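Local coordinates for GTP-binding protein (Sulfolobus solfataricus P2, PDB 2QTF) that hydrolyses GTP with magnesium as cofactor, associates with the 50S ribosomal subunit, and may act in protein synthesis or ribosome biogenesis, at residues A[5-10]-A[60-65]; A[49-54]-A[76-81]; A[69-74]-A[116-121]. One frame throughout, in Å; residues are numbered along the deposited sequence.

From the N terminus, the chain lays down strand 2-7, runs through helix 13-22, strand 25-31 and helix 45-52, and returns as strand 59-62 beside its start, where interaction 1 closes a loop of about fifty residues. Interaction 2 crosses it: its first segment lies inside that loop, its second on helix 68-78 beyond it, so that two consecutive helices on one face of the parallel sheet are joined. Ile51 packs on Ala5, Phe7 and Leu60 of interaction 1, and Leu78 on Leu60. Interaction 3 opens after interaction 1 has closed, crosses interaction 2 through the shared helix 68-78, and ties the N-terminal domain to long helix 101-121.

Interaction 1. Residues A[5-10]-A[60-65]; sequences ALFVSK and LIIFEQ
Three main-chain hydrogen bonds join strand 5-7 in parallel register to strand 60-62 and the residue after it, Ala5 beside Leu60, Leu6 beside Ile61 and Phe7 beside Ile62. Ile61 N donates to Ala5 O (2.9 Å), Phe7 N to Ile61 O, and Phe63 N to Phe7 O. All three are nearly straight and arrive almost along the C=O axis; the last is the shortest, at 2.7 Å from Phe63 N to Phe7 O. Ile61 O also receives a CA-H...O contact from Leu6 CA. Beyond the paired residues the segments are bridged by a water that accepts from Ser9 N and donates to Phe63 O, while an inverse gamma turn centred on Phe63 leads the second segment away from the first.

Apolar contacts fall on both faces of the sheet. On the face of Ala5, Phe7, Leu60 and Ile62, the Phe7 ring is set beside its backbone N (chi1 -68°), and its CE2 meets Leu60 CD1 at 3.5 Å, the two side chains crossing obliquely. Leu60 reaches it because its CG is anti to the backbone N (chi1 173°). Ile62 CG1 lies near Phe7 CB at 4.2 Å. On the other face Leu6 CD1 approaches Ile61 CG2 at 3.9 Å, again obliquely. Val8 and Phe63 run side by side in the same direction, with Val8 CG2 3.8 Å from Phe63 CB.

The pair forms the centre of a four-stranded parallel sheet with strand order 2-1-3-4, linked by intervening helices. Strand 25-31 binds the far edge of 2-7, where the Phe7 ring stacks with Tyr31, and strand 82-84 follows 59-62. Helix 45-52 packs on the Phe7 and Leu60 face through Ile51, whereas helix 13-22 covers Ile61, Val8 and Phe63.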
loop_
_atom_site.group_PDB
_atom_site.type_symbol
_atom_site.label_atom_id
_atom_site.label_comp_id
_atom_site.label_asym_id
_atom_site.label_seq_id
_atom_site.Cartn_x
_atom_site.Cartn_y
_atom_site.Cartn_z
ATOM N N ALA A 5 4.226 17.205 4.905
ATOM C CA ALA A 5 3.240 17.775 5.829
ATOM C C ALA A 5 1.872 17.116 5.479
ATOM O O ALA A 5 1.454 17.212 4.311
ATOM C CB ALA A 5 3.123 19.363 5.609
ATOM N N LEU A 6 1.201 16.467 6.448
ATOM C CA LEU A 6 -0.054 15.707 6.149
ATOM C C LEU A 6 -1.261 16.437 6.781
ATOM O O LEU A 6 -1.249 16.700 7.972
ATOM C CB LEU A 6 0.072 14.269 6.682
ATOM C CG LEU A 6 -1.180 13.370 6.653
ATOM C CD1 LEU A 6 -1.593 13.121 5.193
ATOM C CD2 LEU A 6 -0.864 12.040 7.484
ATOM N N PHE A 7 -2.280 16.747 5.990
ATOM C CA PHE A 7 -3.585 17.131 6.507
ATOM C C PHE A 7 -4.555 16.004 6.420
ATOM O O PHE A 7 -4.806 15.466 5.302
ATOM C CB PHE A 7 -4.141 18.313 5.675
ATOM C CG PHE A 7 -3.362 19.558 5.874
ATOM C CD1 PHE A 7 -3.887 20.591 6.651
ATOM C CD2 PHE A 7 -2.042 19.662 5.401
ATOM C CE1 PHE A 7 -3.141 21.745 6.849
ATOM C CE2 PHE A 7 -1.272 20.804 5.628
ATOM C CZ PHE A 7 -1.851 21.864 6.369
ATOM N N VAL A 8 -5.154 15.650 7.559
ATOM C CA VAL A 8 -6.003 14.447 7.641
ATOM C C VAL A 8 -6.969 14.554 8.848
ATOM O O VAL A 8 -6.560 15.080 9.883
ATOM C CB VAL A 8 -5.090 13.130 7.770
ATOM C CG1 VAL A 8 -4.245 13.149 9.028
ATOM C CG2 VAL A 8 -5.885 11.831 7.711
ATOM N N SER A 9 -8.172 14.011 8.746
ATOM C CA SER A 9 -9.112 13.985 9.913
ATOM C C SER A 9 -8.588 12.988 10.970
ATOM O O SER A 9 -7.789 12.045 10.647
ATOM C CB SER A 9 -10.455 13.485 9.412
ATOM O OG SER A 9 -10.338 12.070 9.133
ATOM N N LYS A 10 -9.036 13.089 12.239
ATOM C CA LYS A 10 -8.510 12.171 13.228
ATOM C C LYS A 10 -8.973 10.772 12.943
ATOM O O LYS A 10 -8.281 9.831 13.290
ATOM C CB LYS A 10 -8.824 12.624 14.685
ATOM C CG LYS A 10 -7.769 13.650 15.180
ATOM C CD LYS A 10 -6.646 12.897 15.918
ATOM C CE LYS A 10 -5.387 13.674 16.046
ATOM N NZ LYS A 10 -4.315 12.809 16.574
ATOM N N LEU A 60 3.445 18.454 0.135
ATOM C CA LEU A 60 2.173 18.635 0.876
ATOM C C LEU A 60 1.223 17.478 0.544
ATOM O O LEU A 60 1.031 17.185 -0.597
ATOM C CB LEU A 60 1.524 19.944 0.436
ATOM C CG LEU A 60 0.132 20.255 0.953
ATOM C CD1 LEU A 60 0.085 20.184 2.484
ATOM C CD2 LEU A 60 -0.325 21.672 0.375
ATOM N N ILE A 61 0.689 16.796 1.557
ATOM C CA ILE A 61 -0.246 15.730 1.288
ATOM C C ILE A 61 -1.566 16.025 1.998
ATOM O O ILE A 61 -1.567 16.256 3.203
ATOM C CB ILE A 61 0.333 14.317 1.740
ATOM C CG1 ILE A 61 1.659 14.055 0.977
ATOM C CG2 ILE A 61 -0.708 13.176 1.437
ATOM C CD1 ILE A 61 2.418 12.813 1.517
ATOM N N ILE A 62 -2.651 16.032 1.235
ATOM C CA ILE A 62 -3.977 16.304 1.797
ATOM C C ILE A 62 -4.809 15.040 1.658
ATOM O O ILE A 62 -5.035 14.537 0.566
ATOM C CB ILE A 62 -4.587 17.540 1.129
ATOM C CG1 ILE A 62 -3.721 18.830 1.488
ATOM C CG2 ILE A 62 -6.034 17.690 1.613
ATOM C CD1 ILE A 62 -3.988 19.971 0.518
ATOM N N PHE A 63 -5.205 14.457 2.779
ATOM C CA PHE A 63 -5.945 13.236 2.685
ATOM C C PHE A 63 -7.422 13.491 2.427
ATOM O O PHE A 63 -8.209 13.225 3.296
ATOM C CB PHE A 63 -5.689 12.350 3.923
ATOM C CG PHE A 63 -5.945 10.882 3.666
ATOM C CD1 PHE A 63 -5.100 10.124 2.837
ATOM C CD2 PHE A 63 -7.091 10.266 4.200
ATOM C CE1 PHE A 63 -5.394 8.740 2.610
ATOM C CE2 PHE A 63 -7.374 8.903 4.007
ATOM C CZ PHE A 63 -6.538 8.136 3.224
ATOM N N GLU A 64 -7.768 13.947 1.224
ATOM C CA GLU A 64 -9.131 14.240 0.789
ATOM C C GLU A 64 -9.023 14.237 -0.712
ATOM O O GLU A 64 -7.912 14.273 -1.248
ATOM C CB GLU A 64 -9.511 15.690 1.191
ATOM C CG GLU A 64 -10.736 15.823 2.105
ATOM C CD GLU A 64 -11.996 15.091 1.627
ATOM O OE1 GLU A 64 -12.886 14.884 2.495
ATOM O OE2 GLU A 64 -12.112 14.710 0.422
ATOM N N GLN A 65 -10.130 14.345 -1.423
ATOM C CA GLN A 65 -10.032 14.576 -2.808
ATOM C C GLN A 65 -10.137 16.072 -3.080
ATOM O O GLN A 65 -11.205 16.672 -2.769
ATOM C CB GLN A 65 -11.093 13.736 -3.544
ATOM C CG GLN A 65 -11.034 13.848 -5.051
ATOM C CD GLN A 65 -12.056 12.930 -5.760
ATOM O OE1 GLN A 65 -12.501 11.913 -5.187
ATOM N NE2 GLN A 65 -12.445 13.306 -7.013
HETATM O O HOH W 1 -8.977 13.022 6.182
#

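Interaction 2. Residues A[49-54]-A[76-81]; sequences QQIKND and RELKGK. With ACT (acetate ion), chain I.
The Glu77 carboxylate is met from above its plane by Lys52 NZ, in a salt bridge of 3.2 Å to Glu77 OE1, and at its other oxygen by Arg76 NE, which reaches Glu77 OE2 nearly along the C-O axis at 2.9 Å. The plane of the Gln49 amide is turned 63° from that of the carboxylate, and Gln49 OE1 takes Lys52 NZ in the carbonyl plane, on a lone pair, at 2.7 Å. Lys52, bent at chi3 (-70°), thus joins amide and carboxylate; an alanine here, lacking the amine and so both bonds, would probably leave the two helix ends less firmly tied. The Gln50 amide donates to an acetate, probably from the crystallisation liquor.

The segments hold the C-terminal ends of helices 45-52 and 68-78, neighbours on one face of the parallel sheet of the N-terminal domain, and the residues that follow. Beneath the charges Leu78 CD2 packs against Ile51 CG2 at 4.1 Å, and both side chains touch Leu60 of that sheet. Extended beyond CG, Lys81 sends NZ to the carbonyl end of helix 45-52, donating to Ile51 O at 2.8 Å and weakly to Lys52 O. Ile57 O is a further acceptor.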
loop_
_atom_site.group_PDB
_atom_site.type_symbol
_atom_site.label_atom_id
_atom_site.label_comp_id
_atom_site.label_asym_id
_atom_site.label_seq_id
_atom_site.Cartn_x
_atom_site.Cartn_y
_atom_site.Cartn_z
ATOM N N GLN A 49 2.025 29.195 3.081
ATOM C CA GLN A 49 3.268 30.000 2.968
ATOM C C GLN A 49 4.342 29.384 3.800
ATOM O O GLN A 49 5.515 29.342 3.385
ATOM C CB GLN A 49 3.129 31.507 3.381
ATOM C CG GLN A 49 2.081 32.258 2.561
ATOM C CD GLN A 49 2.245 32.104 1.091
ATOM O OE1 GLN A 49 3.332 32.293 0.554
ATOM N NE2 GLN A 49 1.172 31.728 0.398
ATOM N N GLN A 50 4.001 28.858 4.938
ATOM C CA GLN A 50 5.028 28.236 5.743
ATOM C C GLN A 50 5.616 27.030 5.026
ATOM O O GLN A 50 6.842 26.813 4.976
ATOM C CB GLN A 50 4.430 27.674 7.067
ATOM C CG GLN A 50 4.386 28.625 8.172
ATOM C CD GLN A 50 3.380 28.239 9.219
ATOM O OE1 GLN A 50 3.289 27.083 9.585
ATOM N NE2 GLN A 50 2.581 29.225 9.685
ATOM N N ILE A 51 4.732 26.181 4.541
ATOM C CA ILE A 51 5.185 24.939 3.767
ATOM C C ILE A 51 5.905 25.289 2.516
ATOM O O ILE A 51 6.983 24.710 2.261
ATOM C CB ILE A 51 3.960 24.095 3.434
ATOM C CG1 ILE A 51 3.402 23.569 4.774
ATOM C CG2 ILE A 51 4.288 22.943 2.333
ATOM C CD1 ILE A 51 1.908 23.138 4.687
ATOM N N LYS A 52 5.442 26.296 1.769
ATOM C CA LYS A 52 6.186 26.757 0.573
ATOM C C LYS A 52 7.647 27.046 0.921
ATOM O O LYS A 52 8.556 26.674 0.167
ATOM C CB LYS A 52 5.560 28.065 0.025
ATOM C CG LYS A 52 6.338 28.753 -1.101
ATOM C CD LYS A 52 5.924 30.276 -1.197
ATOM C CE LYS A 52 4.503 30.497 -1.723
ATOM N NZ LYS A 52 4.136 32.013 -1.995
ATOM N N ASN A 53 7.892 27.679 2.066
ATOM C CA ASN A 53 9.244 28.214 2.385
ATOM C C ASN A 53 10.077 27.327 3.286
ATOM O O ASN A 53 11.146 27.708 3.709
ATOM C CB ASN A 53 9.123 29.637 3.045
ATOM C CG ASN A 53 8.701 30.700 2.036
ATOM O OD1 ASN A 53 9.124 30.621 0.914
ATOM N ND2 ASN A 53 7.753 31.571 2.394
ATOM N N ASP A 54 9.557 26.178 3.658
ATOM C CA ASP A 54 10.202 25.346 4.605
ATOM C C ASP A 54 11.024 24.257 3.870
ATOM O O ASP A 54 10.493 23.294 3.309
ATOM C CB ASP A 54 9.202 24.745 5.590
ATOM C CG ASP A 54 9.900 23.922 6.703
ATOM O OD1 ASP A 54 11.106 23.569 6.603
ATOM O OD2 ASP A 54 9.224 23.645 7.670
ATOM N N ARG A 76 0.629 26.377 -7.852
ATOM C CA ARG A 76 1.283 27.718 -8.110
ATOM C C ARG A 76 2.064 28.216 -6.905
ATOM O O ARG A 76 3.250 28.467 -7.024
ATOM C CB ARG A 76 0.243 28.779 -8.545
ATOM C CG ARG A 76 0.967 30.184 -8.817
ATOM C CD ARG A 76 -0.150 31.296 -8.962
ATOM N NE ARG A 76 -0.926 31.456 -7.723
ATOM C CZ ARG A 76 -2.206 31.157 -7.587
ATOM N NH1 ARG A 76 -2.932 30.637 -8.582
ATOM N NH2 ARG A 76 -2.755 31.366 -6.438
ATOM N N GLU A 77 1.459 28.225 -5.728
ATOM C CA GLU A 77 2.108 28.736 -4.562
ATOM C C GLU A 77 3.340 27.933 -4.205
ATOM O O GLU A 77 4.317 28.497 -3.721
ATOM C CB GLU A 77 1.165 28.603 -3.376
ATOM C CG GLU A 77 -0.029 29.467 -3.470
ATOM C CD GLU A 77 0.345 30.935 -3.823
ATOM O OE1 GLU A 77 1.200 31.553 -3.103
ATOM O OE2 GLU A 77 -0.164 31.395 -4.894
ATOM N N LEU A 78 3.296 26.607 -4.449
ATOM C CA LEU A 78 4.321 25.698 -3.928
ATOM C C LEU A 78 5.521 25.791 -4.783
ATOM O O LEU A 78 6.572 25.299 -4.376
ATOM C CB LEU A 78 3.825 24.245 -3.834
ATOM C CG LEU A 78 2.908 24.060 -2.624
ATOM C CD1 LEU A 78 2.508 22.584 -2.464
ATOM C CD2 LEU A 78 3.518 24.577 -1.348
ATOM N N LYS A 79 5.360 26.396 -5.962
ATOM C CA LYS A 79 6.493 26.716 -6.866
ATOM C C LYS A 79 7.441 25.526 -7.001
ATOM O O LYS A 79 8.505 25.549 -6.429
ATOM C CB LYS A 79 7.318 27.863 -6.302
ATOM C CG LYS A 79 6.733 29.237 -6.618
ATOM C CD LYS A 79 7.802 30.167 -7.290
ATOM C CE LYS A 79 9.055 30.327 -6.405
ATOM N NZ LYS A 79 10.382 30.369 -7.150
ATOM N N GLY A 80 7.023 24.449 -7.627
ATOM C CA GLY A 80 7.936 23.343 -7.607
ATOM C C GLY A 80 7.542 22.172 -6.720
ATOM O O GLY A 80 7.316 21.073 -7.293
ATOM N N LYS A 81 7.417 22.395 -5.382
ATOM C CA LYS A 81 7.055 21.355 -4.421
ATOM C C LYS A 81 5.684 20.705 -4.761
ATOM O O LYS A 81 4.674 21.372 -5.133
ATOM C CB LYS A 81 6.941 21.885 -2.933
ATOM C CG LYS A 81 8.207 22.398 -2.278
ATOM C CD LYS A 81 7.994 22.702 -0.793
ATOM C CE LYS A 81 9.192 23.357 -0.325
ATOM N NZ LYS A 81 9.251 23.523 1.162
HETATM C C ACT I . 0.771 28.565 12.353
HETATM O O ACT I . -0.076 28.867 13.064
HETATM O OXT ACT I . 0.658 28.763 10.940
HETATM C CH3 ACT I . 1.701 28.042 13.342
HETATM O O HOH W 2 8.593 25.991 -2.643
HETATM O O HOH W 3 11.469 25.400 0.570
#

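Interaction 3. Residues A[69-74]-A[116-121]; sequences RHFINI and LPIIKE
Ile118 carries the tight part of this contact, one branch meeting Phe71 and the other Ile72 of the facing helix. With CG1 beside the backbone N (chi1 -53°) and the chain beyond it extended, its CD1 reaches the Phe71 ring, 3.6 Å from Phe71 CD2 and also close to CG. The two side chains cross obliquely. Ile118 CG2 lies 3.9 Å from Ile72 CG1, and here the isoleucines slide past each other in opposite directions. Ile72 also crosses Glu121 at about a right angle, its CD1 resting 3.5 Å from Glu121 CB and 3.6 Å from Ile118 O. Phe71, beyond this contact, reaches Val83 of the parallel sheet, so the apolar side of the interface runs on into the domain core.

The two helical segments cross at -71°, their axes 9.2 Å apart, and helix 68-78, one of the helices packed on the N-terminal parallel sheet, thereby meets the C-terminal end of long helix 101-121. That helix is kinked at Pro117, whose nitrogen makes no bond to the preceding turn, and its other flank touches helix 145-164 through Ile119.

Toward solvent, beyond Glu121 CB, the packing thins: OE1 of this exposed residue comes only to 4.1 Å from Arg69 CB. Arg69 turns its guanidinium elsewhere, NE hydrogen-bonded to Val39 O, and its NH1 stays 6.1 Å from Glu121 OE1, where any attraction is probably modest.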
loop_
_atom_site.group_PDB
_atom_site.type_symbol
_atom_site.label_atom_id
_atom_site.label_comp_id
_atom_site.label_asym_id
_atom_site.label_seq_id
_atom_site.Cartn_x
_atom_site.Cartn_y
_atom_site.Cartn_z
ATOM N N ARG A 69 -9.684 23.534 -8.816
ATOM C CA ARG A 69 -9.201 24.912 -8.601
ATOM C C ARG A 69 -8.214 24.897 -7.391
ATOM O O ARG A 69 -7.266 25.676 -7.359
ATOM C CB ARG A 69 -10.385 25.858 -8.371
ATOM C CG ARG A 69 -11.047 25.583 -7.030
ATOM C CD ARG A 69 -11.973 26.776 -6.536
ATOM N NE ARG A 69 -12.815 26.327 -5.418
ATOM C CZ ARG A 69 -13.866 25.521 -5.536
ATOM N NH1 ARG A 69 -14.239 25.051 -6.742
ATOM N NH2 ARG A 69 -14.543 25.195 -4.433
ATOM N N HIS A 70 -8.420 23.971 -6.440
ATOM C CA HIS A 70 -7.430 23.798 -5.383
ATOM C C HIS A 70 -6.076 23.350 -5.894
ATOM O O HIS A 70 -5.034 23.927 -5.529
ATOM C CB HIS A 70 -7.864 22.805 -4.349
ATOM C CG HIS A 70 -9.111 23.175 -3.643
ATOM N ND1 HIS A 70 -9.421 24.473 -3.288
ATOM C CD2 HIS A 70 -10.099 22.413 -3.174
ATOM C CE1 HIS A 70 -10.547 24.486 -2.612
ATOM N NE2 HIS A 70 -10.990 23.255 -2.542
ATOM N N PHE A 71 -6.046 22.316 -6.728
ATOM C CA PHE A 71 -4.734 21.987 -7.340
ATOM C C PHE A 71 -4.068 23.167 -8.042
ATOM O O PHE A 71 -2.837 23.341 -7.971
ATOM C CB PHE A 71 -4.838 20.850 -8.358
ATOM C CG PHE A 71 -4.802 19.475 -7.728
ATOM C CD1 PHE A 71 -3.600 18.938 -7.254
ATOM C CD2 PHE A 71 -5.978 18.725 -7.629
ATOM C CE1 PHE A 71 -3.580 17.649 -6.665
ATOM C CE2 PHE A 71 -5.968 17.426 -7.020
ATOM C CZ PHE A 71 -4.788 16.929 -6.507
ATOM N N ILE A 72 -4.827 23.897 -8.857
ATOM C CA ILE A 72 -4.217 24.975 -9.607
ATOM C C ILE A 72 -3.550 25.976 -8.682
ATOM O O ILE A 72 -2.379 26.348 -8.921
ATOM C CB ILE A 72 -5.249 25.726 -10.540
ATOM C CG1 ILE A 72 -5.573 24.807 -11.758
ATOM C CG2 ILE A 72 -4.636 27.134 -11.091
ATOM C CD1 ILE A 72 -7.062 24.846 -12.187
ATOM N N ASN A 73 -4.255 26.365 -7.612
ATOM C CA ASN A 73 -3.824 27.419 -6.716
ATOM C C ASN A 73 -2.701 26.920 -5.793
ATOM O O ASN A 73 -1.686 27.589 -5.708
ATOM C CB ASN A 73 -5.000 27.868 -5.888
ATOM C CG ASN A 73 -5.960 28.734 -6.705
ATOM O OD1 ASN A 73 -7.176 28.557 -6.680
ATOM N ND2 ASN A 73 -5.392 29.555 -7.517
ATOM N N ILE A 74 -2.853 25.712 -5.196
ATOM C CA ILE A 74 -1.747 25.098 -4.384
ATOM C C ILE A 74 -0.458 24.895 -5.184
ATOM O O ILE A 74 0.607 25.256 -4.687
ATOM C CB ILE A 74 -2.188 23.800 -3.727
ATOM C CG1 ILE A 74 -3.461 24.084 -2.900
ATOM C CG2 ILE A 74 -1.042 23.115 -3.021
ATOM C CD1 ILE A 74 -4.050 22.766 -2.275
ATOM N N LEU A 116 -6.967 15.760 -16.379
ATOM C CA LEU A 116 -7.852 16.467 -17.354
ATOM C C LEU A 116 -8.772 17.580 -16.773
ATOM O O LEU A 116 -8.838 18.644 -17.365
ATOM C CB LEU A 116 -8.771 15.462 -18.078
ATOM C CG LEU A 116 -8.207 14.745 -19.311
ATOM C CD1 LEU A 116 -9.322 13.878 -19.990
ATOM C CD2 LEU A 116 -7.656 15.821 -20.331
ATOM N N PRO A 117 -9.503 17.303 -15.675
ATOM C CA PRO A 117 -10.363 18.345 -15.026
ATOM C C PRO A 117 -9.536 19.502 -14.517
ATOM O O PRO A 117 -9.989 20.655 -14.542
ATOM C CB PRO A 117 -11.030 17.612 -13.873
ATOM C CG PRO A 117 -10.784 16.126 -14.132
ATOM C CD PRO A 117 -9.572 16.019 -14.943
ATOM N N ILE A 118 -8.272 19.246 -14.134
ATOM C CA ILE A 118 -7.393 20.365 -13.784
ATOM C C ILE A 118 -7.013 21.249 -15.010
ATOM O O ILE A 118 -7.090 22.503 -14.962
ATOM C CB ILE A 118 -6.070 19.863 -13.065
ATOM C CG1 ILE A 118 -6.488 18.975 -11.879
ATOM C CG2 ILE A 118 -5.273 21.059 -12.642
ATOM C CD1 ILE A 118 -5.321 18.264 -11.189
ATOM N N ILE A 119 -6.605 20.634 -16.090
ATOM C CA ILE A 119 -6.258 21.387 -17.280
ATOM C C ILE A 119 -7.494 22.202 -17.794
ATOM O O ILE A 119 -7.374 23.369 -18.188
ATOM C CB ILE A 119 -5.852 20.436 -18.412
ATOM C CG1 ILE A 119 -4.552 19.647 -18.058
ATOM C CG2 ILE A 119 -5.625 21.240 -19.704
ATOM C CD1 ILE A 119 -4.349 18.426 -19.006
ATOM N N LYS A 120 -8.649 21.559 -17.812
ATOM C CA LYS A 120 -9.888 22.184 -18.269
ATOM C C LYS A 120 -10.208 23.410 -17.428
ATOM O O LYS A 120 -10.606 24.449 -17.984
ATOM C CB LYS A 120 -11.048 21.181 -18.237
ATOM C CG LYS A 120 -10.956 20.074 -19.342
ATOM C CD LYS A 120 -12.124 19.050 -19.394
ATOM C CE LYS A 120 -11.883 18.000 -20.485
ATOM N NZ LYS A 120 -12.852 16.848 -20.354
ATOM N N GLU A 121 -10.025 23.332 -16.111
ATOM C CA GLU A 121 -10.086 24.530 -15.242
ATOM C C GLU A 121 -8.987 25.584 -15.442
ATOM O O GLU A 121 -9.142 26.729 -15.030
ATOM C CB GLU A 121 -10.093 24.110 -13.772
ATOM C CG GLU A 121 -11.472 23.817 -13.306
ATOM C CD GLU A 121 -12.203 25.125 -13.082
ATOM O OE1 GLU A 121 -11.705 25.939 -12.258
ATOM O OE2 GLU A 121 -13.222 25.356 -13.777
#